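Local coordinates for uncharacterized protein (Proteus penneri, PDB 3RD4) that is of unknown function but belongs to the DUF2500 family and folds as a small, mostly beta protein built on an antiparallel sheet, at residues Y38-R43 against L54-S59. Residues are numbered along the deposited sequence; the frame is centred on the assembly and turned at random.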
loop_
_atom_site.group_PDB
_atom_site.type_symbol
_atom_site.label_atom_id
_atom_site.label_comp_id
_atom_site.label_asym_id
_atom_site.label_seq_id
_atom_site.Cartn_x
_atom_site.Cartn_y
_atom_site.Cartn_z
ATOM N N TYR B 38 -5.257 -8.152 11.911
ATOM C CA TYR B 38 -6.435 -7.545 12.488
ATOM C C TYR B 38 -6.177 -6.057 12.592
ATOM O O TYR B 38 -5.611 -5.583 13.576
ATOM C CB TYR B 38 -6.659 -8.168 13.852
ATOM C CG TYR B 38 -6.772 -9.658 13.751
ATOM C CD1 TYR B 38 -7.954 -10.251 13.316
ATOM C CD2 TYR B 38 -5.707 -10.481 14.081
ATOM C CE1 TYR B 38 -8.073 -11.633 13.221
ATOM C CE2 TYR B 38 -5.816 -11.870 13.988
ATOM C CZ TYR B 38 -7.005 -12.435 13.561
ATOM O OH TYR B 38 -7.146 -13.799 13.493
ATOM N N GLN B 39 -6.576 -5.305 11.575
ATOM C CA GLN B 39 -6.321 -3.873 11.620
ATOM C C GLN B 39 -7.533 -3.031 11.930
ATOM O O GLN B 39 -8.629 -3.293 11.449
ATOM C CB GLN B 39 -5.726 -3.387 10.302
ATOM C CG GLN B 39 -6.771 -2.982 9.306
ATOM C CD GLN B 39 -6.198 -2.213 8.151
ATOM O OE1 GLN B 39 -6.901 -1.444 7.516
ATOM N NE2 GLN B 39 -4.923 -2.424 7.863
ATOM N N VAL B 40 -7.328 -2.017 12.753
ATOM C CA VAL B 40 -8.405 -1.105 13.088
ATOM C C VAL B 40 -7.902 0.312 12.861
ATOM O O VAL B 40 -6.752 0.630 13.145
ATOM C CB VAL B 40 -8.934 -1.303 14.563
ATOM C CG1 VAL B 40 -7.858 -1.805 15.469
ATOM C CG2 VAL B 40 -9.462 0.005 15.098
ATOM N N THR B 41 -8.756 1.152 12.296
ATOM C CA THR B 41 -8.372 2.531 12.026
ATOM C C THR B 41 -8.837 3.484 13.135
ATOM O O THR B 41 -10.038 3.668 13.350
ATOM C CB THR B 41 -8.953 3.001 10.679
ATOM O OG1 THR B 41 -8.466 2.153 9.634
ATOM C CG2 THR B 41 -8.529 4.424 10.385
ATOM N N PHE B 42 -7.875 4.081 13.837
ATOM C CA PHE B 42 -8.160 5.028 14.910
ATOM C C PHE B 42 -7.989 6.454 14.399
ATOM O O PHE B 42 -7.014 6.750 13.708
ATOM C CB PHE B 42 -7.198 4.817 16.075
ATOM C CG PHE B 42 -7.306 3.470 16.713
ATOM C CD1 PHE B 42 -6.431 2.454 16.365
ATOM C CD2 PHE B 42 -8.283 3.217 17.659
ATOM C CE1 PHE B 42 -6.532 1.206 16.948
ATOM C CE2 PHE B 42 -8.388 1.973 18.246
ATOM C CZ PHE B 42 -7.510 0.966 17.890
ATOM N N ARG B 43 -8.932 7.338 14.718
ATOM C CA ARG B 43 -8.803 8.730 14.303
ATOM C C ARG B 43 -8.687 9.642 15.522
ATOM O O ARG B 43 -9.545 9.601 16.400
ATOM C CB ARG B 43 -10.000 9.159 13.469
ATOM C CG ARG B 43 -9.975 10.640 13.126
ATOM C CD ARG B 43 -11.083 10.993 12.153
ATOM N NE ARG B 43 -10.850 10.401 10.838
ATOM C CZ ARG B 43 -11.756 9.692 10.171
ATOM N NH1 ARG B 43 -12.956 9.488 10.696
ATOM N NH2 ARG B 43 -11.457 9.173 8.987
ATOM N N LEU B 54 -3.426 0.794 12.691
ATOM C CA LEU B 54 -2.614 -0.237 13.311
ATOM C C LEU B 54 -3.135 -1.666 13.163
ATOM O O LEU B 54 -4.345 -1.901 13.019
ATOM C CB LEU B 54 -2.463 0.067 14.806
ATOM C CG LEU B 54 -2.579 1.538 15.212
ATOM C CD1 LEU B 54 -2.603 1.667 16.715
ATOM C CD2 LEU B 54 -1.423 2.315 14.621
ATOM N N ASN B 55 -2.201 -2.616 13.201
ATOM C CA ASN B 55 -2.533 -4.035 13.142
ATOM C C ASN B 55 -2.382 -4.432 14.592
ATOM O O ASN B 55 -1.353 -4.167 15.199
ATOM C CB ASN B 55 -1.537 -4.798 12.282
ATOM C CG ASN B 55 -1.476 -4.265 10.874
ATOM O OD1 ASN B 55 -2.509 -4.122 10.203
ATOM N ND2 ASN B 55 -0.263 -3.966 10.408
ATOM N N ILE B 56 -3.416 -5.034 15.156
ATOM C CA ILE B 56 -3.385 -5.401 16.556
ATOM C C ILE B 56 -3.674 -6.882 16.706
ATOM O O ILE B 56 -4.130 -7.518 15.760
ATOM C CB ILE B 56 -4.441 -4.583 17.345
ATOM C CG1 ILE B 56 -5.846 -4.917 16.851
ATOM C CG2 ILE B 56 -4.257 -3.106 17.099
ATOM C CD1 ILE B 56 -6.931 -4.186 17.607
ATOM N N ASP B 57 -3.417 -7.426 17.891
ATOM C CA ASP B 57 -3.664 -8.844 18.166
ATOM C C ASP B 57 -5.133 -9.242 17.975
ATOM O O ASP B 57 -6.038 -8.400 18.057
ATOM C CB ASP B 57 -3.235 -9.152 19.584
ATOM C CG ASP B 57 -3.829 -8.181 20.565
ATOM O OD1 ASP B 57 -4.786 -8.580 21.285
ATOM O OD2 ASP B 57 -3.346 -7.017 20.581
ATOM N N LYS B 58 -5.367 -10.533 17.742
ATOM C CA LYS B 58 -6.720 -11.013 17.504
ATOM C C LYS B 58 -7.665 -10.719 18.641
ATOM O O LYS B 58 -8.751 -10.182 18.434
ATOM C CB LYS B 58 -6.740 -12.515 17.216
ATOM C CG LYS B 58 -8.114 -12.979 16.714
ATOM C CD LYS B 58 -8.127 -14.411 16.150
ATOM C CE LYS B 58 -8.064 -15.458 17.244
ATOM N NZ LYS B 58 -9.213 -15.325 18.191
ATOM N N SER B 59 -7.246 -11.062 19.849
ATOM C CA SER B 59 -8.091 -10.851 21.009
ATOM C C SER B 59 -8.570 -9.401 21.216
ATOM O O SER B 59 -9.730 -9.182 21.599
ATOM C CB SER B 59 -7.386 -11.351 22.249
ATOM O OG SER B 59 -8.264 -11.236 23.343
#
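This contact is the far end of the antiparallel beta hairpin formed by strands 34-44 and 50-56, where the second strand runs out into the short helix 58-61. Strand 34-44 also pairs with strand 4-20 on its other edge, so strand 50-56 is the edge strand of the sheet within this chain. V40 and L54 form a hydrogen-bonded pair. V40 N donates to L54 O at 3.0 Å, almost along the C=O axis; the return bond from L54 N to V40 O is weak. I56 N donates to Y38 O at 2.8 Å, nearly straight at 177° and in the carbonyl plane. Between these bonds lies the non-hydrogen-bonded pair Q39 and N55, with CA atoms 4.1 Å apart. Their side chains run alongside each other on one face of the sheet. N55 OD1 meets Q39 CB at 3.3 Å, a van der Waals contact. Q39 packs on R22 and N55 on E21 of the second subunit, and N55 ND2 makes a weak hydrogen bond to N20 O of that subunit. V40, F42, L54 and I56 are buried and meet on the opposite face, which also carries Y38. V40 CG1 meets the tip of I56, CD1, and the two side chains cross obliquely. L54 lies across F42 at about a right angle, its CD1 3.9 Å from F42 CD1. F79 of strand 78-84 packs on F42, L54 and I56. D57 is the N-cap of the helix, and its OD1 is hydrogen-bonded to S60 OG. K58 follows with CG anti to its backbone N (chi1 -170°), which lays the aliphatic chain alongside Y38. The result is a CH-pi contact, with K58 CG over one face of the Y38 ring, 3.8 Å from its centroid and 28° off the normal.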